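Local coordinates for MMACHC-like protein (Caenorhabditis elegans, PDB 5UJC), which binds cobalamin and probably catalyses its reductive decyanation with flavin and NADPH and its glutathione-dependent dealkylation, at residues R13-K18 with M54-L59; F152-V157 with D214-L219; G163-N168 with F222-K227. All coordinates share one frame; numbering follows the deposited sequence. Where two conformers were deposited one is given.

The three contacts illustrate two kinds of packing in one cobalamin-binding fold: a helix on a sheet, and a long loop on a helix beside the ligand. Contact 1 packs the helix at 13-18 on the strand at 54-59, in the sheet core, with the side chain of I58 about 11 Å from the bound methylcobalamin. Contacts 2 and 3 lie across the chain's centre, about 35 and 33 Å from contact 1 between centres, and share the helix 212-225. Their centres are about 16 Å apart, and their segments alternate along the chain, one long loop meeting successive parts of that helix. In contact 3 the side chain of N223 is about 3 Å from the bound methylcobalamin; in contact 2 the side chain of F152 is about 10 Å from the bound methylcobalamin.

Contact 1. Residues R13-K18 with M54-L59; sequences RVVDQK and MALLIL
V15 lowers its two methyl groups from the helix onto the strand, where L56 and I58 receive one each. Followed outward from CB, which points at the strand, the side chain forks at once. CG1 lies opposite the backbone N (chi1 175°), and this setting directs it to CD1 of I58, 4.1 Å away. CG2, the other branch, comes to 3.9 Å from CD1 of L56. A single valine thus touches two residues that are next but one along the strand, and the approach differs for its two branches. With I58 the meeting is tip to tip, methyl against methyl. With L56 the two side chains run past each other in opposite directions, so that only the CD1 branch of the leucine does the touching.

Both contacts are purely apolar, and all three residues are buried. The surface hidden between the two segments is small, 109 Å², since V15 alone of 13-18 meets 54-59; the hydrophobic layer continues beyond these segments. V15 also reaches L190 on the adjoining strand 185-196, while L56 and M54 extend the layer to I11 one helical turn earlier. At the margin, D16 OD1 is hydrogen-bonded to S27 of strand 25-31, while OD2 makes a salt bridge with K12 of its own helix.

The arrangement is the helix-on-sheet packing of an alpha/beta domain, here the N-terminal helix 5-18 on one face of the four-stranded antiparallel sheet, in a family of the FMN-dependent nitroreductase clan.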
loop_
_atom_site.group_PDB
_atom_site.type_symbol
_atom_site.label_atom_id
_atom_site.label_comp_id
_atom_site.label_asym_id
_atom_site.label_seq_id
_atom_site.Cartn_x
_atom_site.Cartn_y
_atom_site.Cartn_z
ATOM N N ARG A 13 -16.357 6.921 6.621
ATOM C CA ARG A 13 -17.280 7.109 5.504
ATOM C C ARG A 13 -16.794 8.213 4.559
ATOM O O ARG A 13 -16.850 8.056 3.358
ATOM C CB ARG A 13 -18.687 7.427 5.999
ATOM C CG ARG A 13 -19.773 7.234 4.937
ATOM C CD ARG A 13 -19.929 5.755 4.526
ATOM N NE ARG A 13 -20.227 4.906 5.677
ATOM C CZ ARG A 13 -21.446 4.699 6.188
ATOM N NH1 ARG A 13 -22.546 5.218 5.603
ATOM N NH2 ARG A 13 -21.576 3.938 7.259
ATOM N N VAL A 14 -16.288 9.316 5.103
ATOM C CA VAL A 14 -15.776 10.401 4.230
ATOM C C VAL A 14 -14.569 9.917 3.423
ATOM O O VAL A 14 -14.444 10.190 2.244
ATOM C CB VAL A 14 -15.358 11.641 5.023
ATOM C CG1 VAL A 14 -14.737 12.681 4.090
ATOM C CG2 VAL A 14 -16.533 12.206 5.713
ATOM N N VAL A 15 -13.668 9.196 4.085
ATOM C CA VAL A 15 -12.501 8.650 3.407
ATOM C C VAL A 15 -12.942 7.743 2.259
ATOM O O VAL A 15 -12.415 7.839 1.126
ATOM C CB VAL A 15 -11.574 7.915 4.401
ATOM C CG1 VAL A 15 -10.416 7.237 3.674
ATOM C CG2 VAL A 15 -11.046 8.901 5.448
ATOM N N ASP A 16 -13.918 6.884 2.537
ATOM C CA ASP A 16 -14.381 5.905 1.553
ATOM C C ASP A 16 -15.233 6.540 0.433
ATOM O O ASP A 16 -15.291 6.018 -0.682
ATOM C CB ASP A 16 -15.156 4.798 2.250
ATOM C CG ASP A 16 -14.249 3.891 3.076
ATOM O OD1 ASP A 16 -13.004 3.898 2.842
ATOM O OD2 ASP A 16 -14.771 3.135 3.917
ATOM N N GLN A 17 -15.805 7.708 0.708
ATOM C CA GLN A 17 -16.487 8.475 -0.341
ATOM C C GLN A 17 -15.511 9.099 -1.317
ATOM O O GLN A 17 -15.757 9.108 -2.523
ATOM C CB GLN A 17 -17.373 9.556 0.275
ATOM C CG GLN A 17 -18.609 9.018 0.942
ATOM C CD GLN A 17 -19.302 10.034 1.842
ATOM O OE1 GLN A 17 -18.755 11.108 2.159
ATOM N NE2 GLN A 17 -20.494 9.704 2.254
ATOM N N LYS A 18 -14.398 9.625 -0.797
ATOM C CA LYS A 18 -13.468 10.415 -1.627
ATOM C C LYS A 18 -12.337 9.578 -2.213
ATOM O O LYS A 18 -11.799 9.925 -3.240
ATOM C CB LYS A 18 -12.876 11.548 -0.826
ATOM C CG LYS A 18 -13.897 12.565 -0.321
ATOM C CD LYS A 18 -14.894 13.017 -1.395
ATOM C CE LYS A 18 -14.215 13.804 -2.506
ATOM N NZ LYS A 18 -15.196 14.325 -3.500
ATOM N N MET A 54 -7.767 5.763 17.145
ATOM C CA MET A 54 -8.215 5.302 15.836
ATOM C C MET A 54 -7.195 5.590 14.735
ATOM O O MET A 54 -6.654 6.701 14.652
ATOM C CB MET A 54 -9.524 6.001 15.480
ATOM C CG MET A 54 -10.069 5.656 14.107
ATOM S SD MET A 54 -11.435 6.740 13.638
ATOM C CE MET A 54 -11.645 6.321 11.908
ATOM N N ALA A 55 -6.966 4.587 13.890
ATOM C CA ALA A 55 -6.215 4.753 12.651
ATOM C C ALA A 55 -6.974 4.110 11.495
ATOM O O ALA A 55 -7.736 3.147 11.688
ATOM C CB ALA A 55 -4.837 4.133 12.781
ATOM N N LEU A 56 -6.710 4.625 10.285
ATOM C CA LEU A 56 -7.213 4.043 9.032
ATOM C C LEU A 56 -6.059 3.754 8.110
ATOM O O LEU A 56 -5.287 4.644 7.773
ATOM C CB LEU A 56 -8.196 4.979 8.317
ATOM C CG LEU A 56 -9.557 5.158 8.964
ATOM C CD1 LEU A 56 -10.313 6.257 8.212
ATOM C CD2 LEU A 56 -10.347 3.861 8.920
ATOM N N LEU A 57 -5.976 2.507 7.683
ATOM C CA LEU A 57 -5.044 2.087 6.656
ATOM C C LEU A 57 -5.722 2.201 5.294
ATOM O O LEU A 57 -6.748 1.589 5.077
ATOM C CB LEU A 57 -4.634 0.635 6.921
ATOM C CG LEU A 57 -3.765 -0.041 5.867
ATOM C CD1 LEU A 57 -2.413 0.645 5.746
ATOM C CD2 LEU A 57 -3.611 -1.521 6.168
ATOM N N ILE A 58 -5.059 2.892 4.369
ATOM C CA ILE A 58 -5.543 3.063 3.000
ATOM C C ILE A 58 -4.620 2.266 2.081
ATOM O O ILE A 58 -3.382 2.423 2.127
ATOM C CB ILE A 58 -5.532 4.546 2.566
ATOM C CG1 ILE A 58 -6.455 5.388 3.502
ATOM C CG2 ILE A 58 -5.954 4.653 1.126
ATOM C CD1 ILE A 58 -6.334 6.895 3.341
ATOM N N LEU A 59 -5.206 1.369 1.300
ATOM C CA LEU A 59 -4.445 0.628 0.303
ATOM C C LEU A 59 -5.023 0.839 -1.070
ATOM O O LEU A 59 -6.192 1.276 -1.213
ATOM C CB LEU A 59 -4.336 -0.829 0.664
ATOM C CG LEU A 59 -5.547 -1.679 0.799
ATOM C CD1 LEU A 59 -6.013 -2.143 -0.572
ATOM C CD2 LEU A 59 -5.261 -2.909 1.681
#

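Contact 2. Residues F152-V157 with D214-L219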
loop_
_atom_site.group_PDB
_atom_site.type_symbol
_atom_site.label_atom_id
_atom_site.label_comp_id
_atom_site.label_asym_id
_atom_site.label_seq_id
_atom_site.Cartn_x
_atom_site.Cartn_y
_atom_site.Cartn_z
ATOM N N PHE A 152 8.888 -18.688 9.286
ATOM C CA PHE A 152 8.989 -19.870 8.432
ATOM C C PHE A 152 10.400 -20.497 8.479
ATOM O O PHE A 152 10.863 -21.120 7.534
ATOM C CB PHE A 152 8.510 -19.517 7.015
ATOM C CG PHE A 152 7.039 -19.207 6.961
ATOM C CD1 PHE A 152 6.106 -20.246 6.864
ATOM C CD2 PHE A 152 6.568 -17.918 7.226
ATOM C CE1 PHE A 152 4.745 -19.990 6.943
ATOM C CE2 PHE A 152 5.202 -17.661 7.312
ATOM C CZ PHE A 152 4.295 -18.707 7.185
ATOM N N GLN A 153 10.998 -20.420 9.658
ATOM C CA GLN A 153 12.261 -21.099 9.955
ATOM C C GLN A 153 12.038 -22.554 10.327
ATOM O O GLN A 153 11.021 -22.902 10.938
ATOM C CB GLN A 153 12.956 -20.407 11.125
ATOM C CG GLN A 153 13.300 -18.971 10.862
ATOM C CD GLN A 153 14.279 -18.841 9.739
ATOM O OE1 GLN A 153 15.392 -19.332 9.824
ATOM N NE2 GLN A 153 13.851 -18.251 8.654
ATOM N N GLU A 154 13.006 -23.394 9.968
ATOM C CA GLU A 154 13.016 -24.796 10.383
ATOM C C GLU A 154 14.326 -25.104 11.090
ATOM O O GLU A 154 15.371 -24.545 10.748
ATOM C CB GLU A 154 12.842 -25.710 9.171
ATOM C CG GLU A 154 11.431 -25.721 8.609
ATOM C CD GLU A 154 10.414 -26.235 9.607
ATOM O OE1 GLU A 154 10.798 -27.026 10.493
ATOM O OE2 GLU A 154 9.230 -25.851 9.507
ATOM N N ASP A 155 14.262 -25.982 12.092
ATOM C CA ASP A 155 15.453 -26.341 12.884
ATOM C C ASP A 155 16.501 -27.006 12.000
ATOM O O ASP A 155 16.210 -27.983 11.312
ATOM C CB ASP A 155 15.075 -27.279 14.046
ATOM C CG ASP A 155 14.317 -26.561 15.164
ATOM O OD1 ASP A 155 14.646 -25.388 15.462
ATOM O OD2 ASP A 155 13.405 -27.178 15.756
ATOM N N GLY A 156 17.707 -26.435 11.987
ATOM C CA GLY A 156 18.812 -26.970 11.196
ATOM C C GLY A 156 18.622 -26.827 9.692
ATOM O O GLY A 156 19.181 -27.605 8.919
ATOM N N VAL A 157 17.816 -25.838 9.278
ATOM C CA VAL A 157 17.716 -25.464 7.879
ATOM C C VAL A 157 18.143 -24.010 7.738
ATOM O O VAL A 157 17.694 -23.138 8.497
ATOM C CB VAL A 157 16.273 -25.625 7.338
ATOM C CG1 VAL A 157 16.196 -25.202 5.870
ATOM C CG2 VAL A 157 15.794 -27.066 7.508
ATOM N N ASP A 214 4.812 -23.321 0.120
ATOM C CA ASP A 214 4.270 -22.266 -0.782
ATOM C C ASP A 214 4.663 -20.887 -0.311
ATOM O O ASP A 214 5.043 -20.030 -1.126
ATOM C CB ASP A 214 2.736 -22.335 -0.892
ATOM C CG ASP A 214 2.255 -23.554 -1.642
ATOM O OD1 ASP A 214 2.992 -24.061 -2.532
ATOM O OD2 ASP A 214 1.133 -23.994 -1.363
ATOM N N VAL A 215 4.658 -20.683 1.010
ATOM C CA VAL A 215 5.068 -19.390 1.572
ATOM C C VAL A 215 6.517 -19.118 1.246
ATOM O O VAL A 215 6.871 -18.020 0.784
ATOM C CB VAL A 215 4.846 -19.331 3.108
ATOM C CG1 VAL A 215 5.390 -18.028 3.684
ATOM C CG2 VAL A 215 3.376 -19.499 3.449
ATOM N N ARG A 216 7.385 -20.119 1.450
ATOM C CA ARG A 216 8.801 -19.898 1.193
ATOM C C ARG A 216 9.060 -19.621 -0.305
ATOM O O ARG A 216 9.843 -18.737 -0.648
ATOM C CB ARG A 216 9.659 -21.073 1.706
ATOM C CG ARG A 216 9.753 -21.139 3.235
ATOM C CD ARG A 216 10.743 -22.195 3.735
ATOM N NE ARG A 216 10.102 -23.480 3.790
ATOM C CZ ARG A 216 9.449 -23.986 4.856
ATOM N NH1 ARG A 216 8.843 -25.143 4.743
ATOM N NH2 ARG A 216 9.401 -23.328 6.034
ATOM N N THR A 217 8.338 -20.311 -1.177
ATOM C CA THR A 217 8.460 -20.073 -2.619
ATOM C C THR A 217 7.992 -18.657 -2.971
ATOM O O THR A 217 8.640 -17.956 -3.741
ATOM C CB THR A 217 7.676 -21.104 -3.423
ATOM O OG1 THR A 217 8.181 -22.401 -3.119
ATOM C CG2 THR A 217 7.816 -20.861 -4.921
ATOM N N ALA A 218 6.871 -18.240 -2.392
ATOM C CA ALA A 218 6.333 -16.894 -2.651
ATOM C C ALA A 218 7.341 -15.828 -2.217
ATOM O O ALA A 218 7.569 -14.831 -2.935
ATOM C CB ALA A 218 5.013 -16.704 -1.925
ATOM N N LEU A 219 7.954 -16.029 -1.045
ATOM C CA LEU A 219 8.899 -15.067 -0.546
ATOM C C LEU A 219 10.167 -14.998 -1.403
ATOM O O LEU A 219 10.726 -13.900 -1.606
ATOM C CB LEU A 219 9.241 -15.339 0.923
ATOM C CG LEU A 219 8.106 -15.069 1.920
ATOM C CD1 LEU A 219 8.430 -15.564 3.304
ATOM C CD2 LEU A 219 7.780 -13.623 1.947
#
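F152 turns its CG away from its own carbonyl carbon, beside the backbone N (chi1 -67°), and so presents the flat of its ring to V215. On the helix, V215 holds CG1 opposite the backbone N, which sets this methyl over the aromatic face. The result is a CH-pi contact of nearly ideal aim: CG1 stands 3.5 Å from the centroid of the F152 ring and only 6° from the ring normal. All six ring carbons are therefore at similar distances from the methyl. The second branch of V215, CG2, leans toward one side of the ring and meets CE1 of F152 at 3.8 Å, while the two side chains as wholes cross at about a right angle.

This pairing packs the long loop between strands 145-147 and 174-176 against the helix 212-225, near the cobalamin site. Y147 touches both F152 and V215, which would place the ring and the methyl in a second shell, if Y147 binds substrate as in relatives.

One helical position further on, R216 adds a polar grip. Its bent chain brings NH2 to the backbone O of F152, 3.0 Å away, in a hydrogen bond with an N-H...O angle of 144°. The oxygen lies close to the guanidinium plane, whereas the nitrogen approaches from above the carbonyl plane. The other terminal nitrogen, NH1, makes a salt bridge with E213, so two different partners hold the guanidinium. In one of its two modelled conformers E154 also comes near NH2 of R216, its carboxylate beyond salt-bridge distance, so any electrostatic attraction between the two is uncertain.

Contact 3. Residues G163-N168 with F222-K227; sequences GRMGPN and FNYNWK
A charged group lies on an aromatic face at the protein surface: the guanidinium of R164 stacks on the ring of Y224 in a cation-pi contact, CZ 4.0 Å from the ring centroid and the planes 29° apart. Both segments contribute to the cobalamin pocket, through M165 on one and F222, N223 and W226 on the other. The guanidinium is set over the ring's rim rather than its centre, with NH2 only 3.4 Å from CD2 of Y224. Bends at chi2 and chi3 (-77° and -59°) fold the arginine back over the tyrosine, while its CB packs near CE1.

M165 comes at the same ring from its edge, CG at 3.8 Å from CE1 of Y224, and its sulfur makes an oblique Met-aromatic contact. With Y224 cut back to an alanine, the R164 guanidinium is likely to lose the ring it lies on, and a gap to open beside M165 CG.

Backbone N atoms of R164 and M165 bind a tartrate probably left from crystallisation. N223 gives ND2 to the backbone O of I172 and of L219 and uses OD1 to bind methylcobalamin; that same OD1 of N223 lies 3.6 Å from the terminal methyl CE of M165.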
loop_
_atom_site.group_PDB
_atom_site.type_symbol
_atom_site.label_atom_id
_atom_site.label_comp_id
_atom_site.label_asym_id
_atom_site.label_seq_id
_atom_site.Cartn_x
_atom_site.Cartn_y
_atom_site.Cartn_z
ATOM N N GLY A 163 23.081 -13.533 1.407
ATOM C CA GLY A 163 23.901 -12.896 0.369
ATOM C C GLY A 163 23.430 -13.145 -1.057
ATOM O O GLY A 163 24.238 -13.166 -1.976
ATOM N N ARG A 164 22.119 -13.312 -1.248
ATOM C CA ARG A 164 21.561 -13.494 -2.591
ATOM C C ARG A 164 21.121 -12.156 -3.204
ATOM O O ARG A 164 20.845 -12.076 -4.403
ATOM C CB ARG A 164 20.369 -14.474 -2.560
ATOM C CG ARG A 164 20.773 -15.949 -2.549
ATOM C CD ARG A 164 21.202 -16.434 -3.927
ATOM N NE ARG A 164 20.132 -16.277 -4.926
ATOM C CZ ARG A 164 19.097 -17.116 -5.085
ATOM N NH1 ARG A 164 18.965 -18.205 -4.311
ATOM N NH2 ARG A 164 18.178 -16.860 -6.024
ATOM N N MET A 165 21.058 -11.108 -2.384
ATOM C CA MET A 165 20.526 -9.832 -2.842
ATOM C C MET A 165 21.575 -8.743 -2.787
ATOM O O MET A 165 22.642 -8.899 -2.161
ATOM C CB MET A 165 19.321 -9.448 -2.027
ATOM C CG MET A 165 18.207 -10.466 -2.125
ATOM S SD MET A 165 16.951 -10.174 -0.928
ATOM C CE MET A 165 16.086 -8.807 -1.702
ATOM N N GLY A 166 21.287 -7.651 -3.474
ATOM C CA GLY A 166 22.239 -6.558 -3.615
ATOM C C GLY A 166 22.471 -5.776 -2.330
ATOM O O GLY A 166 21.816 -6.038 -1.304
ATOM N N PRO A 167 23.383 -4.775 -2.383
ATOM C CA PRO A 167 23.749 -4.005 -1.208
ATOM C C PRO A 167 22.565 -3.289 -0.600
ATOM O O PRO A 167 21.700 -2.762 -1.334
ATOM C CB PRO A 167 24.774 -2.992 -1.748
ATOM C CG PRO A 167 25.329 -3.628 -2.955
ATOM C CD PRO A 167 24.184 -4.387 -3.555
ATOM N N ASN A 168 22.502 -3.313 0.727
ATOM C CA ASN A 168 21.467 -2.619 1.482
ATOM C C ASN A 168 20.087 -3.139 1.137
ATOM O O ASN A 168 19.102 -2.425 1.256
ATOM C CB ASN A 168 21.553 -1.113 1.250
ATOM C CG ASN A 168 22.962 -0.579 1.438
ATOM O OD1 ASN A 168 23.403 -0.357 2.562
ATOM N ND2 ASN A 168 23.688 -0.413 0.338
ATOM N N PHE A 222 9.222 -13.125 -4.603
ATOM C CA PHE A 222 9.128 -11.696 -4.281
ATOM C C PHE A 222 10.529 -11.064 -4.195
ATOM O O PHE A 222 10.810 -10.063 -4.843
ATOM C CB PHE A 222 8.362 -11.526 -2.967
ATOM C CG PHE A 222 8.219 -10.088 -2.499
ATOM C CD1 PHE A 222 7.713 -9.102 -3.345
ATOM C CD2 PHE A 222 8.541 -9.737 -1.185
ATOM C CE1 PHE A 222 7.549 -7.816 -2.890
ATOM C CE2 PHE A 222 8.368 -8.446 -0.743
ATOM C CZ PHE A 222 7.857 -7.495 -1.589
ATOM N N ASN A 223 11.395 -11.629 -3.375
ATOM C CA ASN A 223 12.692 -11.006 -3.141
ATOM C C ASN A 223 13.642 -11.104 -4.317
ATOM O O ASN A 223 14.418 -10.175 -4.552
ATOM C CB ASN A 223 13.332 -11.551 -1.890
ATOM C CG ASN A 223 12.705 -10.959 -0.639
ATOM O OD1 ASN A 223 12.889 -9.768 -0.346
ATOM N ND2 ASN A 223 11.892 -11.759 0.060
ATOM N N TYR A 224 13.585 -12.222 -5.053
ATOM C CA TYR A 224 14.571 -12.509 -6.121
ATOM C C TYR A 224 14.066 -12.188 -7.529
ATOM O O TYR A 224 14.880 -12.024 -8.441
ATOM C CB TYR A 224 14.994 -13.968 -6.070
ATOM C CG TYR A 224 15.549 -14.427 -4.730
ATOM C CD1 TYR A 224 16.233 -13.546 -3.877
ATOM C CD2 TYR A 224 15.461 -15.760 -4.357
ATOM C CE1 TYR A 224 16.774 -13.986 -2.679
ATOM C CE2 TYR A 224 15.981 -16.196 -3.162
ATOM C CZ TYR A 224 16.630 -15.313 -2.323
ATOM O OH TYR A 224 17.170 -15.793 -1.152
ATOM N N ASN A 225 12.733 -12.120 -7.720
ATOM C CA ASN A 225 12.154 -12.095 -9.073
ATOM C C ASN A 225 10.977 -11.137 -9.203
ATOM O O ASN A 225 10.187 -11.267 -10.110
ATOM C CB ASN A 225 11.684 -13.505 -9.467
ATOM C CG ASN A 225 12.803 -14.517 -9.457
ATOM O OD1 ASN A 225 12.828 -15.420 -8.630
ATOM N ND2 ASN A 225 13.751 -14.323 -10.309
ATOM N N TRP A 226 10.889 -10.147 -8.313
ATOM C CA TRP A 226 9.723 -9.287 -8.279
ATOM C C TRP A 226 9.398 -8.583 -9.583
ATOM O O TRP A 226 8.214 -8.254 -9.844
ATOM C CB TRP A 226 9.812 -8.240 -7.139
ATOM C CG TRP A 226 11.025 -7.402 -7.153
ATOM C CD1 TRP A 226 12.184 -7.614 -6.443
ATOM C CD2 TRP A 226 11.211 -6.182 -7.853
ATOM N NE1 TRP A 226 13.069 -6.628 -6.688
ATOM C CE2 TRP A 226 12.496 -5.725 -7.549
ATOM C CE3 TRP A 226 10.403 -5.410 -8.706
ATOM C CZ2 TRP A 226 13.002 -4.542 -8.065
ATOM C CZ3 TRP A 226 10.917 -4.253 -9.221
ATOM C CH2 TRP A 226 12.187 -3.813 -8.878
ATOM N N LYS A 227 10.404 -8.319 -10.415
ATOM C CA LYS A 227 10.137 -7.630 -11.701
ATOM C C LYS A 227 9.179 -8.415 -12.591
ATOM O O LYS A 227 8.500 -7.823 -13.422
ATOM C CB LYS A 227 11.419 -7.334 -12.441
ATOM C CG LYS A 227 12.247 -6.270 -11.774
ATOM C CD LYS A 227 13.565 -6.062 -12.466
ATOM C CE LYS A 227 14.300 -4.870 -11.881
ATOM N NZ LYS A 227 15.580 -4.625 -12.599
#